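Local coordinates for YjeF-related protein (Enterococcus faecalis, PDB 2R3B), which probably catalyses the ADP-dependent dehydration of the S-form of hydrated NADH and NADPH, a repair reaction that returns the damaged cofactors to their normal form, at residues Thr33-Asp38 and Ser42-Val47; Arg209-His214 and Pro218-Gly223; Ser263-Asp268 and Thr279-Ala284. One frame throughout, in Å; residues are numbered along the deposited sequence.

Contact 1. Residues Thr33-Asp38 and Ser42-Val47; sequences TQRPSD and SNFGRV
The guanidinium of Arg35 lies flat on one face of the Phe44 ring, and the opposite face of that ring carries CB of its own neighbour Asn43. The two planes are 6° apart, and Arg35 CZ stands 3.6 Å from the centroid of the Phe44 ring, only 7° off the ring normal, which defines a cation-pi stack rather than an edge contact. The aliphatic part of the arginine shares the same face: Arg35 CD comes to 3.4 Å from Phe44 CZ, the shortest approach between the segments, and Arg35 NH1 reaches 3.7 Å from Phe44 CD2. An extended chain from CG to NE, with chi2 at -174°, carries the arginine along the ring from its far end toward CG. No hydrogen bond joins the segments, so ring and cation do most of the work.

Residues 33-38 belong to the loop that follows helix 25-31, whereas 42-47 close that loop with a short 3-10 turn and lead into strand 46-50 of the central sheet in this ribokinase-like fold. The stack thus ties the loop to the entrance of a sheet strand. Both terminal nitrogens of the stacked group are also bonded: NH1 to Pro226 O of the second subunit and NH2 to Gln247 OE1 of the same chain, which would restrain its rotation. Ala229 of the second subunit packs on Phe44, and Tyr274 of that subunit on Arg35. Asn43 OD1, for its part, accepts a hydrogen bond from Tyr40 N, just before this segment.

Contact 2. Residues Arg209-His214 and Pro218-Gly223; sequences RTTIFH and PFQNTG
Three backbone hydrogen bonds join Arg209-His214 to Pro218-Gly223: Ile212 N to Phe219 O (2.8 Å, nearly straight at 173°), the return bond from Phe219 N to Ile212 O, and Asn221 N to Thr210 O at 2.7 Å. Ile212 and Phe219 are therefore a hydrogen-bonded pair of an antiparallel beta hairpin, which continues the mixed sheet between strands 202-205 and 21-22; Thr211 and Gln220 are the adjoining non-hydrogen-bonded pair. Their side chains also bond, Thr211 OG1 donating to Gln220 OE1 at 2.9 Å.

The other end of that amide folds back because Gln220 is bent at chi2 (58°). Gln220 NE2 donates to Arg209 O, which it meets from above the carbonyl plane, and to Asn221 O on an in-plane lone pair at 3.1 Å; both acceptors lie in the plane of the amide. One water accepts from Thr210 N and Asn221 ND2 and donates to Gly223 O, a bridge beside the Thr210-Asn221 bond; Asn221 ND2 also bonds to Ser263 OG of helix 252-269.

Packing takes over toward the turn. His214 NE2, which is bonded to Glu217 O, comes to 3.2 Å from Phe219 CE2; the two rings are near parallel, planes 16° apart, but slid so far that they barely overlap. Ile212 CB sits at the edge of the Phe219 ring, while Phe213 CD1 touches Pro218 CB at 4.1 Å. With three bonds gripping the Gln220 amide at both ends, its flip state is well defined and its rotation probably restricted, and the side chain extends the hairpin's polar pairing past its backbone bonds.

Contact 3. Residues Ser263-Asp268 and Thr279-Ala284; sequences SLIGDD and TKISQA
Ile265 CG2 is the methyl on which this contact turns: it lies 3.8 Å from Ile281 CA and equally close to Ala284 CB, and reaches Ile281 CG2 at 4.0 Å. The contact is a helix-helix crossing among the helices flanking the sheet of the ribokinase-like alpha/beta fold, between helices 252-269 and 278-292. The axes of the two short segments approach to 9.4 Å, with their N-to-C directions 114° apart, so they meet over a short patch with no hydrogen bond between them.

In Ile265, CG2 is anti to the backbone N, with CG1 anti to the carbonyl carbon (chi1 -67°), which turns the CG2 methyl to Ile281 and Ala284, while CD1 reaches Ile281 O. Gly266 offers bare backbone beside it. Ala284 presents a single methyl about one helical turn after Ile281.

Around this apolar centre, Leu285 and Tyr288 of helix 278-292 also pack on Ile265, and Leu269 covers Ile281. Polar pairs lie farther out: Asp268 forms a salt bridge with Lys271 and a hydrogen bond with Tyr288 OH, the latter joining the two helices beyond the patch, and Lys280 forms a salt bridge with Asp273 in the connection between them. At the Gly266 side, the CG1-CD1 branch of Ile281 lies against the bare backbone, Ile281 CD1 standing 4.1 Å from Gly266 CA.

Contact 3 is the buried one, a purely apolar meeting of two helices, whereas contacts 1 and 2 are only partly buried. Contact 1 rests on a charged group stacked on a ring beside the second subunit; contact 2 rests on backbone pairing supplemented by an amide and a water, and no other protein chain touches it. Both reach the same sheet, yet their centres are 27 Å apart: contact 1 joins a loop to the start of strand 46-50, and contact 2 pairs two strands toward the sheet's other end. Contacts 2 and 3 do touch, through Asn221 ND2 and Ser263 OG at 2.9 Å, probably hydrogen-bonded, which links the hairpin to helix 252-269.

Contact 1. Residues Thr33-Asp38 and Ser42-Val47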
loop_
_atom_site.group_PDB
_atom_site.type_symbol
_atom_site.label_atom_id
_atom_site.label_comp_id
_atom_site.label_asym_id
_atom_site.label_seq_id
_atom_site.Cartn_x
_atom_site.Cartn_y
_atom_site.Cartn_z
ATOM N N THR B 33 -11.663 28.791 -2.578
ATOM C CA THR B 33 -12.920 29.183 -3.178
ATOM C C THR B 33 -13.759 27.956 -3.534
ATOM O O THR B 33 -13.244 26.855 -3.747
ATOM C CB THR B 33 -12.664 30.086 -4.404
ATOM O OG1 THR B 33 -11.721 29.478 -5.271
ATOM C CG2 THR B 33 -12.100 31.475 -3.956
ATOM N N GLN B 34 -15.074 28.142 -3.574
ATOM C CA GLN B 34 -15.962 27.116 -4.108
ATOM C C GLN B 34 -15.708 26.954 -5.588
ATOM O O GLN B 34 -15.643 27.925 -6.303
ATOM C CB GLN B 34 -17.422 27.507 -3.910
ATOM C CG GLN B 34 -17.978 27.140 -2.573
ATOM C CD GLN B 34 -19.506 27.342 -2.516
ATOM O OE1 GLN B 34 -20.146 26.979 -1.530
ATOM N NE2 GLN B 34 -20.085 27.932 -3.577
ATOM N N ARG B 35 -15.570 25.721 -6.063
ATOM C CA ARG B 35 -15.341 25.492 -7.474
ATOM C C ARG B 35 -16.598 25.784 -8.294
ATOM O O ARG B 35 -17.692 25.326 -7.931
ATOM C CB ARG B 35 -14.953 24.035 -7.702
ATOM C CG ARG B 35 -13.628 23.661 -7.075
ATOM C CD ARG B 35 -13.186 22.244 -7.422
ATOM N NE ARG B 35 -11.756 22.105 -7.151
ATOM C CZ ARG B 35 -11.020 21.037 -7.436
ATOM N NH1 ARG B 35 -11.551 19.982 -8.026
ATOM N NH2 ARG B 35 -9.721 21.054 -7.164
ATOM N N PRO B 36 -16.440 26.477 -9.430
ATOM C CA PRO B 36 -17.575 26.706 -10.322
ATOM C C PRO B 36 -18.134 25.410 -10.891
ATOM O O PRO B 36 -17.384 24.505 -11.237
ATOM C CB PRO B 36 -16.973 27.538 -11.450
ATOM C CG PRO B 36 -15.765 28.152 -10.874
ATOM C CD PRO B 36 -15.218 27.110 -9.957
ATOM N N SER B 37 -19.445 25.334 -11.028
ATOM C CA SER B 37 -20.068 24.109 -11.527
ATOM C C SER B 37 -19.681 23.753 -12.962
ATOM O O SER B 37 -19.827 22.602 -13.370
ATOM C CB SER B 37 -21.579 24.233 -11.430
ATOM O OG SER B 37 -21.998 25.345 -12.185
ATOM N N ASP B 38 -19.165 24.710 -13.725
ATOM C CA ASP B 38 -18.783 24.426 -15.093
ATOM C C ASP B 38 -17.302 24.069 -15.254
ATOM O O ASP B 38 -16.775 24.173 -16.341
ATOM C CB ASP B 38 -19.144 25.615 -16.001
ATOM C CG ASP B 38 -18.298 26.847 -15.736
ATOM O OD1 ASP B 38 -17.840 27.040 -14.580
ATOM O OD2 ASP B 38 -18.106 27.634 -16.700
ATOM N N SER B 42 -8.655 20.643 -16.117
ATOM C CA SER B 42 -7.680 21.625 -16.612
ATOM C C SER B 42 -7.786 22.963 -15.864
ATOM O O SER B 42 -6.770 23.660 -15.649
ATOM C CB SER B 42 -7.909 21.856 -18.118
ATOM O OG SER B 42 -9.131 22.578 -18.304
ATOM N N ASN B 43 -8.998 23.326 -15.435
ATOM C CA ASN B 43 -9.181 24.544 -14.635
ATOM C C ASN B 43 -8.450 24.502 -13.293
ATOM O O ASN B 43 -8.266 25.542 -12.650
ATOM C CB ASN B 43 -10.648 24.823 -14.359
ATOM C CG ASN B 43 -11.445 25.016 -15.638
ATOM O OD1 ASN B 43 -12.363 24.267 -15.934
ATOM N ND2 ASN B 43 -11.055 26.009 -16.421
ATOM N N PHE B 44 -8.051 23.314 -12.853
ATOM C CA PHE B 44 -7.402 23.182 -11.561
ATOM C C PHE B 44 -5.883 22.940 -11.668
ATOM O O PHE B 44 -5.219 22.621 -10.687
ATOM C CB PHE B 44 -8.155 22.164 -10.732
ATOM C CG PHE B 44 -9.602 22.526 -10.597
ATOM C CD1 PHE B 44 -9.932 23.785 -10.061
ATOM C CD2 PHE B 44 -10.601 21.737 -11.104
ATOM C CE1 PHE B 44 -11.256 24.203 -9.982
ATOM C CE2 PHE B 44 -11.947 22.152 -11.020
ATOM C CZ PHE B 44 -12.249 23.390 -10.465
ATOM N N GLY B 45 -5.359 23.184 -12.857
ATOM C CA GLY B 45 -3.940 23.342 -13.074
ATOM C C GLY B 45 -3.204 22.055 -13.343
ATOM O O GLY B 45 -3.647 20.972 -12.920
ATOM N N ARG B 46 -2.098 22.196 -14.066
ATOM C CA ARG B 46 -1.171 21.083 -14.339
ATOM C C ARG B 46 0.071 21.344 -13.520
ATOM O O ARG B 46 0.736 22.373 -13.689
ATOM C CB ARG B 46 -0.786 20.996 -15.816
ATOM C CG ARG B 46 -1.889 20.535 -16.776
ATOM C CD ARG B 46 -1.421 20.610 -18.253
ATOM N NE ARG B 46 -0.251 19.762 -18.508
ATOM C CZ ARG B 46 -0.252 18.510 -18.972
ATOM N NH1 ARG B 46 -1.398 17.889 -19.282
ATOM N NH2 ARG B 46 0.922 17.864 -19.136
ATOM N N VAL B 47 0.389 20.424 -12.631
ATOM C CA VAL B 47 1.552 20.609 -11.764
ATOM C C VAL B 47 2.603 19.607 -12.146
ATOM O O VAL B 47 2.301 18.450 -12.451
ATOM C CB VAL B 47 1.208 20.441 -10.256
ATOM C CG1 VAL B 47 2.443 20.593 -9.408
ATOM C CG2 VAL B 47 0.123 21.432 -9.858
#

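Contact 2. Residues Arg209-His214 and Pro218-Gly223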
loop_
_atom_site.group_PDB
_atom_site.type_symbol
_atom_site.label_atom_id
_atom_site.label_comp_id
_atom_site.label_asym_id
_atom_site.label_seq_id
_atom_site.Cartn_x
_atom_site.Cartn_y
_atom_site.Cartn_z
ATOM N N ARG B 209 7.739 29.278 13.474
ATOM C CA ARG B 209 6.701 30.227 13.057
ATOM C C ARG B 209 7.109 30.836 11.704
ATOM O O ARG B 209 7.738 31.909 11.618
ATOM C CB ARG B 209 6.493 31.293 14.140
ATOM C CG ARG B 209 6.031 30.716 15.463
ATOM C CD ARG B 209 4.562 30.479 15.492
ATOM N NE ARG B 209 4.115 29.988 16.799
ATOM C CZ ARG B 209 3.952 28.701 17.090
ATOM N NH1 ARG B 209 4.210 27.766 16.200
ATOM N NH2 ARG B 209 3.549 28.333 18.287
ATOM N N THR B 210 6.746 30.104 10.648
ATOM C CA THR B 210 7.121 30.436 9.300
ATOM C C THR B 210 6.695 31.859 8.933
ATOM O O THR B 210 5.619 32.302 9.324
ATOM C CB THR B 210 6.561 29.378 8.360
ATOM O OG1 THR B 210 7.242 28.137 8.640
ATOM C CG2 THR B 210 6.720 29.741 6.860
ATOM N N THR B 211 7.560 32.547 8.193
ATOM C CA THR B 211 7.355 33.914 7.745
ATOM C C THR B 211 7.493 33.963 6.246
ATOM O O THR B 211 8.421 33.368 5.676
ATOM C CB THR B 211 8.374 34.886 8.391
ATOM O OG1 THR B 211 8.446 34.631 9.806
ATOM C CG2 THR B 211 7.953 36.359 8.163
ATOM N N ILE B 212 6.562 34.647 5.599
ATOM C CA ILE B 212 6.585 34.787 4.144
ATOM C C ILE B 212 6.895 36.230 3.755
ATOM O O ILE B 212 6.115 37.148 4.061
ATOM C CB ILE B 212 5.261 34.331 3.498
ATOM C CG1 ILE B 212 4.868 32.927 3.983
ATOM C CG2 ILE B 212 5.331 34.402 1.960
ATOM C CD1 ILE B 212 3.453 32.589 3.677
ATOM N N PHE B 213 8.028 36.400 3.083
ATOM C CA PHE B 213 8.480 37.694 2.549
ATOM C C PHE B 213 8.173 37.780 1.066
ATOM O O PHE B 213 8.421 36.852 0.305
ATOM C CB PHE B 213 9.976 37.877 2.792
ATOM C CG PHE B 213 10.315 37.923 4.241
ATOM C CD1 PHE B 213 10.148 39.103 4.948
ATOM C CD2 PHE B 213 10.717 36.792 4.928
ATOM C CE1 PHE B 213 10.419 39.140 6.309
ATOM C CE2 PHE B 213 10.990 36.832 6.282
ATOM C CZ PHE B 213 10.831 38.015 6.973
ATOM N N HIS B 214 7.684 38.935 0.650
ATOM C CA HIS B 214 7.322 39.175 -0.735
ATOM C C HIS B 214 7.236 40.702 -0.941
ATOM O O HIS B 214 7.702 41.476 -0.099
ATOM C CB HIS B 214 5.979 38.506 -1.001
ATOM C CG HIS B 214 4.861 39.059 -0.175
ATOM N ND1 HIS B 214 3.803 39.749 -0.732
ATOM C CD2 HIS B 214 4.628 39.024 1.157
ATOM C CE1 HIS B 214 2.972 40.120 0.223
ATOM N NE2 HIS B 214 3.443 39.689 1.380
ATOM N N PRO B 218 4.800 41.333 4.961
ATOM C CA PRO B 218 5.029 39.913 5.184
ATOM C C PRO B 218 3.900 39.260 5.963
ATOM O O PRO B 218 3.205 39.917 6.733
ATOM C CB PRO B 218 6.304 39.879 6.009
ATOM C CG PRO B 218 6.422 41.263 6.619
ATOM C CD PRO B 218 5.795 42.171 5.644
ATOM N N PHE B 219 3.747 37.951 5.769
ATOM C CA PHE B 219 2.782 37.158 6.503
ATOM C C PHE B 219 3.550 36.356 7.536
ATOM O O PHE B 219 4.595 35.781 7.231
ATOM C CB PHE B 219 2.090 36.149 5.599
ATOM C CG PHE B 219 1.355 36.752 4.439
ATOM C CD1 PHE B 219 0.030 37.111 4.550
ATOM C CD2 PHE B 219 1.977 36.898 3.219
ATOM C CE1 PHE B 219 -0.658 37.632 3.463
ATOM C CE2 PHE B 219 1.291 37.421 2.138
ATOM C CZ PHE B 219 -0.025 37.787 2.268
ATOM N N GLN B 220 2.982 36.259 8.729
ATOM C CA GLN B 220 3.571 35.529 9.833
ATOM C C GLN B 220 2.655 34.386 10.211
ATOM O O GLN B 220 1.543 34.621 10.646
ATOM C CB GLN B 220 3.723 36.442 11.041
ATOM C CG GLN B 220 4.293 35.727 12.250
ATOM C CD GLN B 220 5.644 35.123 11.962
ATOM O OE1 GLN B 220 6.625 35.828 11.740
ATOM N NE2 GLN B 220 5.700 33.807 11.941
ATOM N N ASN B 221 3.113 33.141 10.030
ATOM C CA ASN B 221 2.281 32.015 10.409
ATOM C C ASN B 221 2.202 31.912 11.933
ATOM O O ASN B 221 3.130 32.291 12.647
ATOM C CB ASN B 221 2.808 30.721 9.821
ATOM C CG ASN B 221 1.822 29.596 9.933
ATOM O OD1 ASN B 221 0.600 29.799 9.907
ATOM N ND2 ASN B 221 2.333 28.398 10.009
ATOM N N THR B 222 1.073 31.430 12.427
ATOM C CA THR B 222 0.798 31.394 13.845
ATOM C C THR B 222 0.627 29.974 14.367
ATOM O O THR B 222 0.209 29.774 15.501
ATOM C CB THR B 222 -0.463 32.196 14.163
ATOM O OG1 THR B 222 -1.546 31.741 13.368
ATOM C CG2 THR B 222 -0.232 33.701 13.901
ATOM N N GLY B 223 0.961 28.984 13.541
ATOM C CA GLY B 223 0.861 27.570 13.949
ATOM C C GLY B 223 2.169 26.861 13.725
ATOM O O GLY B 223 3.141 27.457 13.268
HETATM O O HOH W 1 4.890 27.754 11.126
#

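Contact 3. Residues Ser263-Asp268 and Thr279-Ala284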
loop_
_atom_site.group_PDB
_atom_site.type_symbol
_atom_site.label_atom_id
_atom_site.label_comp_id
_atom_site.label_asym_id
_atom_site.label_seq_id
_atom_site.Cartn_x
_atom_site.Cartn_y
_atom_site.Cartn_z
ATOM N N SER B 263 0.104 23.801 8.768
ATOM C CA SER B 263 0.313 23.845 10.216
ATOM C C SER B 263 -0.987 23.694 11.028
ATOM O O SER B 263 -0.940 23.216 12.166
ATOM C CB SER B 263 1.057 25.119 10.592
ATOM O OG SER B 263 0.317 26.256 10.226
ATOM N N LEU B 264 -2.136 24.106 10.491
ATOM C CA LEU B 264 -3.416 23.932 11.185
ATOM C C LEU B 264 -3.719 22.465 11.334
ATOM O O LEU B 264 -4.061 21.966 12.404
ATOM C CB LEU B 264 -4.572 24.605 10.434
ATOM C CG LEU B 264 -5.988 24.414 10.985
ATOM C CD1 LEU B 264 -6.101 25.149 12.331
ATOM C CD2 LEU B 264 -7.004 24.936 10.022
ATOM N N ILE B 265 -3.566 21.742 10.237
ATOM C CA ILE B 265 -3.805 20.300 10.265
ATOM C C ILE B 265 -2.784 19.616 11.176
ATOM O O ILE B 265 -3.130 18.742 11.970
ATOM C CB ILE B 265 -3.779 19.700 8.842
ATOM C CG1 ILE B 265 -4.952 20.193 8.006
ATOM C CG2 ILE B 265 -3.845 18.154 8.930
ATOM C CD1 ILE B 265 -4.750 19.940 6.470
ATOM N N GLY B 266 -1.521 19.993 11.061
ATOM C CA GLY B 266 -0.480 19.357 11.844
ATOM C C GLY B 266 -0.699 19.648 13.317
ATOM O O GLY B 266 -0.473 18.804 14.146
ATOM N N ASP B 267 -1.172 20.860 13.635
ATOM C CA ASP B 267 -1.412 21.222 15.029
ATOM C C ASP B 267 -2.572 20.422 15.590
ATOM O O ASP B 267 -2.513 19.970 16.731
ATOM C CB ASP B 267 -1.707 22.715 15.142
ATOM C CG ASP B 267 -0.463 23.573 15.062
ATOM O OD1 ASP B 267 0.683 23.051 15.103
ATOM O OD2 ASP B 267 -0.619 24.820 14.985
ATOM N N ASP B 268 -3.622 20.248 14.790
ATOM C CA ASP B 268 -4.774 19.427 15.162
ATOM C C ASP B 268 -4.354 17.971 15.403
ATOM O O ASP B 268 -4.761 17.346 16.394
ATOM C CB ASP B 268 -5.898 19.485 14.118
ATOM C CG ASP B 268 -6.701 20.771 14.179
ATOM O OD1 ASP B 268 -6.462 21.569 15.129
ATOM O OD2 ASP B 268 -7.555 20.952 13.262
ATOM N N THR B 279 2.331 12.237 5.851
ATOM C CA THR B 279 1.292 11.748 4.982
ATOM C C THR B 279 -0.101 11.891 5.584
ATOM O O THR B 279 -1.065 12.018 4.832
ATOM C CB THR B 279 1.526 10.304 4.580
ATOM O OG1 THR B 279 1.590 9.516 5.750
ATOM C CG2 THR B 279 2.848 10.179 3.823
ATOM N N LYS B 280 -0.215 11.925 6.924
ATOM C CA LYS B 280 -1.530 12.200 7.549
ATOM C C LYS B 280 -2.041 13.618 7.324
ATOM O O LYS B 280 -3.269 13.842 7.243
ATOM C CB LYS B 280 -1.519 11.927 9.054
ATOM C CG LYS B 280 -1.557 10.473 9.376
ATOM C CD LYS B 280 -1.660 10.201 10.867
ATOM C CE LYS B 280 -3.056 10.532 11.436
ATOM N NZ LYS B 280 -3.313 10.011 12.864
ATOM N N ILE B 281 -1.125 14.587 7.181
ATOM C CA ILE B 281 -1.525 15.937 6.852
ATOM C C ILE B 281 -2.112 15.928 5.454
ATOM O O ILE B 281 -3.197 16.436 5.222
ATOM C CB ILE B 281 -0.374 16.943 6.939
ATOM C CG1 ILE B 281 0.122 17.048 8.402
ATOM C CG2 ILE B 281 -0.806 18.330 6.376
ATOM C CD1 ILE B 281 1.447 17.850 8.563
ATOM N N SER B 282 -1.413 15.316 4.516
ATOM C CA SER B 282 -1.940 15.246 3.137
ATOM C C SER B 282 -3.330 14.592 3.059
ATOM O O SER B 282 -4.229 15.063 2.331
ATOM C CB SER B 282 -0.928 14.499 2.249
ATOM O OG SER B 282 0.302 15.256 2.221
ATOM N N GLN B 283 -3.510 13.478 3.766
ATOM C CA GLN B 283 -4.757 12.709 3.677
ATOM C C GLN B 283 -5.936 13.494 4.255
ATOM O O GLN B 283 -7.062 13.293 3.867
ATOM C CB GLN B 283 -4.569 11.351 4.356
ATOM C CG GLN B 283 -3.672 10.432 3.518
ATOM C CD GLN B 283 -2.947 9.330 4.295
ATOM O OE1 GLN B 283 -3.093 9.169 5.533
ATOM N NE2 GLN B 283 -2.099 8.579 3.561
ATOM N N ALA B 284 -5.643 14.429 5.150
ATOM C CA ALA B 284 -6.663 15.308 5.763
ATOM C C ALA B 284 -7.064 16.500 4.913
ATOM O O ALA B 284 -8.073 17.172 5.210
ATOM C CB ALA B 284 -6.200 15.787 7.109
#